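Local coordinates for Pbp related beta-lactamase (Pyrococcus abyssi, PDB 2QMI), which is an octameric archaeal peptidase related to penicillin-binding proteins and beta-lactamases, probably serine-dependent and self-compartmentalizing, at residues Ser63-Ala68 with Val178-Tyr183; Gly368-Tyr373 with Asn433-Ile438; Tyr389-Ala392 with Phe397-Thr400. All blocks are in the same frame, centred on the assembly; numbering follows the deposited sequence.

Interaction 1 (Ser63-Ala68 with Val178-Tyr183); sequences SFTALA and VSYEEY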
loop_
_atom_site.group_PDB
_atom_site.type_symbol
_atom_site.label_atom_id
_atom_site.label_comp_id
_atom_site.label_asym_id
_atom_site.label_seq_id
_atom_site.Cartn_x
_atom_site.Cartn_y
_atom_site.Cartn_z
ATOM N N SER A 63 18.061 23.356 40.458
ATOM C CA SER A 63 18.853 24.323 41.216
ATOM C C SER A 63 18.008 24.929 42.347
ATOM O O SER A 63 18.501 25.157 43.453
ATOM C CB SER A 63 19.419 25.422 40.295
ATOM O OG SER A 63 18.410 26.167 39.633
ATOM N N PHE A 64 16.729 25.169 42.073
ATOM C CA PHE A 64 15.822 25.719 43.073
ATOM C C PHE A 64 15.682 24.741 44.240
ATOM O O PHE A 64 15.790 25.124 45.396
ATOM C CB PHE A 64 14.452 25.978 42.448
ATOM C CG PHE A 64 14.432 27.131 41.499
ATOM C CD1 PHE A 64 13.909 28.361 41.890
ATOM C CD2 PHE A 64 14.928 26.994 40.211
ATOM C CE1 PHE A 64 13.878 29.438 41.009
ATOM C CE2 PHE A 64 14.902 28.064 39.323
ATOM C CZ PHE A 64 14.375 29.288 39.723
ATOM N N THR A 65 15.448 23.473 43.923
ATOM C CA THR A 65 15.309 22.448 44.939
ATOM C C THR A 65 16.563 22.400 45.811
ATOM O O THR A 65 16.472 22.255 47.034
ATOM C CB THR A 65 15.093 21.061 44.304
ATOM O OG1 THR A 65 13.834 21.036 43.620
ATOM C CG2 THR A 65 15.113 19.969 45.371
ATOM N N ALA A 66 17.732 22.510 45.182
ATOM C CA ALA A 66 18.994 22.467 45.915
ATOM C C ALA A 66 19.145 23.683 46.825
ATOM O O ALA A 66 19.704 23.581 47.919
ATOM C CB ALA A 66 20.163 22.394 44.944
ATOM N N LEU A 67 18.639 24.828 46.376
ATOM C CA LEU A 67 18.721 26.051 47.157
ATOM C C LEU A 67 17.864 25.911 48.412
ATOM O O LEU A 67 18.302 26.252 49.516
ATOM C CB LEU A 67 18.253 27.248 46.320
ATOM C CG LEU A 67 18.406 28.648 46.933
ATOM C CD1 LEU A 67 19.870 28.925 47.271
ATOM C CD2 LEU A 67 17.897 29.684 45.948
ATOM N N ALA A 68 16.644 25.408 48.244
ATOM C CA ALA A 68 15.739 25.210 49.373
ATOM C C ALA A 68 16.439 24.353 50.423
ATOM O O ALA A 68 16.359 24.632 51.626
ATOM C CB ALA A 68 14.465 24.524 48.912
ATOM N N VAL A 178 5.489 22.383 55.111
ATOM C CA VAL A 178 4.574 22.808 54.050
ATOM C C VAL A 178 4.848 22.053 52.742
ATOM O O VAL A 178 5.772 21.241 52.661
ATOM C CB VAL A 178 4.664 24.345 53.794
ATOM C CG1 VAL A 178 4.180 25.111 55.023
ATOM C CG2 VAL A 178 6.092 24.743 53.458
ATOM N N SER A 179 4.039 22.305 51.721
ATOM C CA SER A 179 4.232 21.624 50.443
ATOM C C SER A 179 5.496 22.154 49.775
ATOM O O SER A 179 5.931 23.279 50.059
ATOM C CB SER A 179 3.030 21.852 49.519
ATOM O OG SER A 179 3.020 23.172 49.010
ATOM N N TYR A 180 6.086 21.342 48.900
ATOM C CA TYR A 180 7.299 21.732 48.177
ATOM C C TYR A 180 7.051 22.981 47.337
ATOM O O TYR A 180 7.891 23.877 47.267
ATOM C CB TYR A 180 7.766 20.601 47.247
ATOM C CG TYR A 180 8.811 21.049 46.245
ATOM C CD1 TYR A 180 10.128 21.302 46.643
ATOM C CD2 TYR A 180 8.466 21.299 44.917
ATOM C CE1 TYR A 180 11.069 21.798 45.746
ATOM C CE2 TYR A 180 9.404 21.799 44.010
ATOM C CZ TYR A 180 10.701 22.049 44.432
ATOM O OH TYR A 180 11.620 22.576 43.549
ATOM N N GLU A 181 5.894 23.024 46.686
ATOM C CA GLU A 181 5.549 24.158 45.848
ATOM C C GLU A 181 5.454 25.461 46.633
ATOM O O GLU A 181 6.000 26.475 46.206
ATOM C CB GLU A 181 4.241 23.886 45.102
ATOM C CG GLU A 181 4.332 22.708 44.143
ATOM C CD GLU A 181 3.724 21.432 44.703
ATOM O OE1 GLU A 181 3.942 21.116 45.895
ATOM O OE2 GLU A 181 3.029 20.737 43.935
ATOM N N GLU A 182 4.768 25.448 47.773
ATOM C CA GLU A 182 4.661 26.672 48.565
ATOM C C GLU A 182 5.988 27.062 49.215
ATOM O O GLU A 182 6.223 28.236 49.484
ATOM C CB GLU A 182 3.540 26.571 49.622
ATOM C CG GLU A 182 3.654 25.465 50.663
ATOM C CD GLU A 182 2.400 25.375 51.573
ATOM O OE1 GLU A 182 2.071 26.388 52.254
ATOM O OE2 GLU A 182 1.748 24.292 51.604
ATOM N N TYR A 183 6.868 26.096 49.462
ATOM C CA TYR A 183 8.155 26.441 50.058
ATOM C C TYR A 183 9.009 27.226 49.052
ATOM O O TYR A 183 9.652 28.217 49.414
ATOM C CB TYR A 183 8.928 25.197 50.497
ATOM C CG TYR A 183 10.157 25.547 51.311
ATOM C CD1 TYR A 183 10.058 25.817 52.677
ATOM C CD2 TYR A 183 11.407 25.683 50.705
ATOM C CE1 TYR A 183 11.169 26.216 53.415
ATOM C CE2 TYR A 183 12.529 26.084 51.438
ATOM C CZ TYR A 183 12.397 26.350 52.786
ATOM O OH TYR A 183 13.481 26.785 53.503
#

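Interaction 2 (Gly368-Tyr373 with Asn433-Ile438); sequences GRYMGY and NKVDLI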
loop_
_atom_site.group_PDB
_atom_site.type_symbol
_atom_site.label_atom_id
_atom_site.label_comp_id
_atom_site.label_asym_id
_atom_site.label_seq_id
_atom_site.Cartn_x
_atom_site.Cartn_y
_atom_site.Cartn_z
ATOM N N GLY A 368 25.998 14.283 0.941
ATOM C CA GLY A 368 25.727 14.341 -0.485
ATOM C C GLY A 368 25.843 12.985 -1.165
ATOM O O GLY A 368 25.900 11.947 -0.499
ATOM N N ARG A 369 25.864 12.992 -2.498
ATOM C CA ARG A 369 25.969 11.760 -3.280
ATOM C C ARG A 369 27.386 11.671 -3.834
ATOM O O ARG A 369 27.924 12.655 -4.328
ATOM C CB ARG A 369 24.934 11.770 -4.420
ATOM C CG ARG A 369 24.948 10.530 -5.328
ATOM C CD ARG A 369 23.600 10.363 -6.035
ATOM N NE ARG A 369 23.569 9.270 -7.007
ATOM C CZ ARG A 369 24.250 9.257 -8.154
ATOM N NH1 ARG A 369 25.031 10.280 -8.489
ATOM N NH2 ARG A 369 24.145 8.220 -8.979
ATOM N N TYR A 370 27.987 10.493 -3.736
ATOM C CA TYR A 370 29.355 10.271 -4.201
ATOM C C TYR A 370 29.419 9.231 -5.320
ATOM O O TYR A 370 28.771 8.185 -5.234
ATOM C CB TYR A 370 30.226 9.806 -3.025
ATOM C CG TYR A 370 30.525 10.892 -2.018
ATOM C CD1 TYR A 370 31.743 11.564 -2.034
ATOM C CD2 TYR A 370 29.574 11.267 -1.059
ATOM C CE1 TYR A 370 32.014 12.580 -1.122
ATOM C CE2 TYR A 370 29.837 12.280 -0.146
ATOM C CZ TYR A 370 31.058 12.931 -0.182
ATOM O OH TYR A 370 31.334 13.917 0.732
ATOM N N MET A 371 30.211 9.517 -6.353
ATOM C CA MET A 371 30.361 8.605 -7.496
ATOM C C MET A 371 31.784 8.086 -7.677
ATOM O O MET A 371 32.761 8.782 -7.393
ATOM C CB MET A 371 29.956 9.294 -8.804
ATOM C CG MET A 371 28.567 9.851 -8.820
ATOM S SD MET A 371 27.400 8.594 -8.333
ATOM C CE MET A 371 27.149 7.738 -9.917
ATOM N N GLY A 372 31.889 6.860 -8.178
ATOM C CA GLY A 372 33.192 6.282 -8.424
ATOM C C GLY A 372 33.665 6.714 -9.800
ATOM O O GLY A 372 33.075 7.614 -10.411
ATOM N N TYR A 373 34.727 6.078 -10.286
ATOM C CA TYR A 373 35.287 6.381 -11.602
ATOM C C TYR A 373 34.184 6.324 -12.661
ATOM O O TYR A 373 33.552 5.282 -12.864
ATOM C CB TYR A 373 36.390 5.371 -11.933
ATOM C CG TYR A 373 36.947 5.460 -13.337
ATOM C CD1 TYR A 373 37.957 6.366 -13.656
ATOM C CD2 TYR A 373 36.495 4.599 -14.341
ATOM C CE1 TYR A 373 38.513 6.407 -14.937
ATOM C CE2 TYR A 373 37.041 4.633 -15.625
ATOM C CZ TYR A 373 38.048 5.534 -15.916
ATOM O OH TYR A 373 38.605 5.548 -17.173
ATOM N N ASN A 433 34.329 23.752 -3.941
ATOM C CA ASN A 433 32.928 23.326 -3.977
ATOM C C ASN A 433 32.847 21.863 -4.434
ATOM O O ASN A 433 31.949 21.497 -5.208
ATOM C CB ASN A 433 32.097 24.197 -4.942
ATOM C CG ASN A 433 32.278 25.705 -4.705
ATOM O OD1 ASN A 433 32.613 26.138 -3.597
ATOM N ND2 ASN A 433 32.032 26.510 -5.746
ATOM N N LYS A 434 33.790 21.044 -3.961
ATOM C CA LYS A 434 33.859 19.616 -4.289
ATOM C C LYS A 434 34.491 18.842 -3.131
ATOM O O LYS A 434 35.247 19.409 -2.337
ATOM C CB LYS A 434 34.677 19.402 -5.560
ATOM N N VAL A 435 34.195 17.545 -3.050
ATOM C CA VAL A 435 34.735 16.703 -1.978
ATOM C C VAL A 435 35.185 15.318 -2.454
ATOM O O VAL A 435 34.437 14.614 -3.131
ATOM C CB VAL A 435 33.685 16.515 -0.848
ATOM C CG1 VAL A 435 34.204 15.549 0.212
ATOM C CG2 VAL A 435 33.351 17.856 -0.223
ATOM N N ASP A 436 36.409 14.936 -2.094
ATOM C CA ASP A 436 36.953 13.623 -2.455
ATOM C C ASP A 436 36.937 12.699 -1.243
ATOM O O ASP A 436 37.495 13.036 -0.195
ATOM C CB ASP A 436 38.410 13.715 -2.935
ATOM C CG ASP A 436 38.554 14.435 -4.251
ATOM O OD1 ASP A 436 38.760 15.671 -4.237
ATOM O OD2 ASP A 436 38.461 13.764 -5.296
ATOM N N LEU A 437 36.305 11.541 -1.387
ATOM C CA LEU A 437 36.246 10.567 -0.305
ATOM C C LEU A 437 37.158 9.386 -0.640
ATOM O O LEU A 437 37.034 8.772 -1.694
ATOM C CB LEU A 437 34.807 10.072 -0.096
ATOM C CG LEU A 437 34.634 8.865 0.836
ATOM C CD1 LEU A 437 35.277 9.138 2.182
ATOM C CD2 LEU A 437 33.170 8.559 1.006
ATOM N N ILE A 438 38.092 9.093 0.253
ATOM C CA ILE A 438 39.007 7.975 0.058
ATOM C C ILE A 438 38.682 6.981 1.160
ATOM O O ILE A 438 38.959 7.242 2.329
ATOM C CB ILE A 438 40.488 8.384 0.221
ATOM C CG1 ILE A 438 40.840 9.547 -0.715
ATOM C CG2 ILE A 438 41.379 7.172 -0.032
ATOM C CD1 ILE A 438 40.699 9.244 -2.194
#

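Interaction 3 (Tyr389-Ala392 with Phe397-Thr400); sequences YLRA and FTYT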
loop_
_atom_site.group_PDB
_atom_site.type_symbol
_atom_site.label_atom_id
_atom_site.label_comp_id
_atom_site.label_asym_id
_atom_site.label_seq_id
_atom_site.Cartn_x
_atom_site.Cartn_y
_atom_site.Cartn_z
ATOM N N TYR A 389 27.467 8.566 8.267
ATOM C CA TYR A 389 27.085 7.285 7.690
ATOM C C TYR A 389 27.336 7.230 6.196
ATOM O O TYR A 389 26.952 8.140 5.462
ATOM C CB TYR A 389 25.605 6.992 7.947
ATOM C CG TYR A 389 25.260 6.653 9.386
ATOM C CD1 TYR A 389 24.741 7.620 10.255
ATOM C CD2 TYR A 389 25.438 5.356 9.872
ATOM C CE1 TYR A 389 24.406 7.297 11.580
ATOM C CE2 TYR A 389 25.112 5.026 11.183
ATOM C CZ TYR A 389 24.597 5.995 12.033
ATOM O OH TYR A 389 24.289 5.643 13.328
ATOM N N LEU A 390 27.985 6.158 5.750
ATOM C CA LEU A 390 28.260 5.958 4.331
ATOM C C LEU A 390 27.449 4.752 3.861
ATOM O O LEU A 390 27.681 3.630 4.315
ATOM C CB LEU A 390 29.750 5.705 4.115
ATOM C CG LEU A 390 30.191 5.422 2.679
ATOM C CD1 LEU A 390 29.709 6.536 1.755
ATOM C CD2 LEU A 390 31.705 5.311 2.638
ATOM N N ARG A 391 26.494 4.975 2.963
ATOM C CA ARG A 391 25.664 3.880 2.467
ATOM C C ARG A 391 25.748 3.697 0.951
ATOM O O ARG A 391 26.024 4.641 0.207
ATOM C CB ARG A 391 24.201 4.097 2.864
ATOM C CG ARG A 391 23.339 2.845 2.702
ATOM C CD ARG A 391 21.859 3.184 2.590
ATOM N NE ARG A 391 21.621 4.053 1.441
ATOM C CZ ARG A 391 20.415 4.405 1.000
ATOM N NH1 ARG A 391 19.323 3.959 1.616
ATOM N NH2 ARG A 391 20.301 5.205 -0.057
ATOM N N ALA A 392 25.490 2.474 0.503
ATOM C CA ALA A 392 25.544 2.151 -0.916
ATOM C C ALA A 392 24.170 2.200 -1.584
ATOM O O ALA A 392 23.212 1.585 -1.104
ATOM C CB ALA A 392 26.156 0.777 -1.096
ATOM N N PHE A 397 21.670 -4.136 -3.372
ATOM C CA PHE A 397 22.831 -4.252 -2.490
ATOM C C PHE A 397 23.182 -2.962 -1.747
ATOM O O PHE A 397 24.332 -2.514 -1.790
ATOM C CB PHE A 397 24.039 -4.710 -3.308
ATOM C CG PHE A 397 23.779 -5.952 -4.106
ATOM C CD1 PHE A 397 23.634 -7.188 -3.467
ATOM C CD2 PHE A 397 23.629 -5.884 -5.486
ATOM C CE1 PHE A 397 23.339 -8.343 -4.199
ATOM C CE2 PHE A 397 23.333 -7.032 -6.228
ATOM C CZ PHE A 397 23.187 -8.265 -5.582
ATOM N N THR A 398 22.202 -2.381 -1.055
ATOM C CA THR A 398 22.414 -1.145 -0.295
ATOM C C THR A 398 22.822 -1.447 1.150
ATOM O O THR A 398 21.996 -1.891 1.946
ATOM C CB THR A 398 21.122 -0.272 -0.278
ATOM O OG1 THR A 398 21.339 0.912 0.506
ATOM C CG2 THR A 398 19.953 -1.052 0.311
ATOM N N TYR A 399 24.093 -1.219 1.491
ATOM C CA TYR A 399 24.563 -1.465 2.862
ATOM C C TYR A 399 25.081 -0.172 3.517
ATOM O O TYR A 399 25.410 0.789 2.814
ATOM C CB TYR A 399 25.644 -2.560 2.874
ATOM C CG TYR A 399 26.979 -2.152 2.293
ATOM C CD1 TYR A 399 27.076 -1.647 0.994
ATOM C CD2 TYR A 399 28.158 -2.281 3.043
ATOM C CE1 TYR A 399 28.318 -1.277 0.450
ATOM C CE2 TYR A 399 29.401 -1.915 2.508
ATOM C CZ TYR A 399 29.475 -1.414 1.214
ATOM O OH TYR A 399 30.698 -1.042 0.681
ATOM N N THR A 400 25.151 -0.156 4.854
ATOM C CA THR A 400 25.588 1.032 5.607
ATOM C C THR A 400 26.760 0.857 6.582
ATOM O O THR A 400 26.882 -0.177 7.249
ATOM C CB THR A 400 24.409 1.627 6.401
ATOM O OG1 THR A 400 23.449 2.171 5.488
ATOM C CG2 THR A 400 24.882 2.732 7.349
#

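Interaction 1 (Ser63-Ala68 with Val178-Tyr183)
Tyr180 and Tyr183 reach from the first turn of helix 180-189 to helix 61-74, where they meet Thr65 and Ala68. This is helix-helix packing inside the beta-lactamase/penicillin-binding-protein fold. The gap is bridged by the two tyrosines, since even the nearest CA pair, Ala68 and Tyr183, is 7.7 Å apart. Tyr180 makes the polar contact. At CB the chain turns CG anti to the backbone N (chi1 167°), which sends the ring across to helix 61-74. Ring atom Tyr180 CE1 passes Thr65 OG1 at 3.6 Å. CZ comes a little nearer, and the phenol oxygen ends the approach. Tyr180 OH donates to Thr65 OG1 over 2.7 Å, and the two side chains cross at about a right angle. Thr65 OG1 is also bonded to Ala233 O, so this buried hydroxyl has two hydrogen-bond partners and joins the helix pair to a third part of the chain. Thr65 is close to, but not in contact with, residues consistent with the SxxK motif of this family, which in relatives carries the nucleophilic serine.

Just before Tyr180, Ser179 sits at the N-cap of helix 180-189. Ser179 N bonds to Glu182 OE2 at 3.0 Å, as in a capping box. The position of Ser179 OG, and so the return bond from Glu182 N, is less certain. One turn along from Thr65, Ala68 faces Tyr183. The methyl lies at the ring edge, near its plane, with Ala68 CB 3.5 Å from Tyr183 CE2 and 3.7 Å from Tyr183 CD2.

Interaction 2 (Gly368-Tyr373 with Asn433-Ile438)
Inside the C-terminal eight-stranded antiparallel barrel, Tyr370 of strand 368-371 meets Val435 and Leu437 of strand 434-439. The two strands are not neighbours. Strand 442-446 lies between them in the closed sheet, and it bonds through its backbone to both sides, with Met371 to Ile445 and Val435 to Lys446. No hydrogen bond joins the two segments, and the CA atoms of Tyr370 and Leu437 stay 7.9 Å apart. The contact is therefore made by side chains, with the backbone of Val435 close by.

Tyr370 CG stands beside the backbone N and anti to the carbonyl carbon (chi1 -72°). This lays the ring towards Val435. Val435 CG1 comes in at the ring edge, in its plane, 3.3 Å from Tyr370 OH and 3.9 Å from Tyr370 CE1. Leu437 crosses the tyrosine at about a right angle. Its CB approaches obliquely, 3.9 Å from both Tyr370 CD1 and Tyr370 CE1. The carbonyl oxygen of Val435 is also near the ring, 3.7 Å from Tyr370 CE1.

The phenol oxygen is buried beside a methyl group, but it has a polar partner: Tyr370 OH bonds to Val366 O, just before its own strand. That bond probably helps to place the tip while Val435 and Leu437 pack against the ring. Phe428 touches both Tyr370 and Leu437 from strand 422-431. Inward side chains of separate strands meeting in a common apolar core are typical of a small closed beta-barrel, here the Pab87 octamerisation domain.

Interaction 3 (Tyr389-Ala392 with Phe397-Thr400)
Residues 389-392 and 397-400 run antiparallel, 172° between their directions, and Arg391 and Thr400 form a non-hydrogen-bonded pair. The hairpin joins strand 387-392 to the start of strand 400-408. Ala392 N donates to Tyr399 O at 2.9 Å, in the carbonyl plane, with an angle of 155° at the hydrogen. The same Tyr399 O takes a CA-H...O contact from Arg391 CA at 3.1 Å.

Beyond this bond a side chain takes over. Thr398 OG1 donates to Ala392 O over 2.6 Å, nearly along the C=O axis. The torsion that puts the hydroxyl there holds OG1 anti to its own backbone N. Arg391 then passes the same hydroxyl. Thr398 OG1 lies 3.1 Å from Arg391 CD and sits over one face of the guanidinium, a poor direction for bonding to NE.

Ala392 is buried in the contact. Its CB touches the ring of Tyr399 obliquely, 3.3 Å from Tyr399 CD1. Tyr399 CB points away from the strand, but its CG lies between backbone N and carbonyl carbon (chi1 71°), which brings the ring back to the alanine. At the other end, Thr400 CG2 meets Tyr389 CD2 at 3.7 Å.

A second subunit packs on Tyr389, Phe397 and Thr398. In chemical terms, one backbone bond and one threonine hydroxyl satisfy successive polar groups of Ala392, so the hairpin stays tied after regular strand pairing has ended.

How the interactions relate
Interaction 1 comes first along the chain, within the beta-lactamase-like part, and joins two helices. Interactions 2 and 3 follow in the octamerisation domain, on the opposite side of the chain's centre. Interaction 1 lies 57 Å from interaction 2 and 52 Å from interaction 3, measured between centres, and touches neither. Interactions 2 and 3 are about 15 Å apart between centres and share the closed barrel. The hairpin of interaction 3 falls in sequence between the two segments of interaction 2. They meet where Leu437 CD2 packs on Leu390 CD2 at 3.9 Å. Both also touch a second subunit, consistent with a barrel that helps build the octamer.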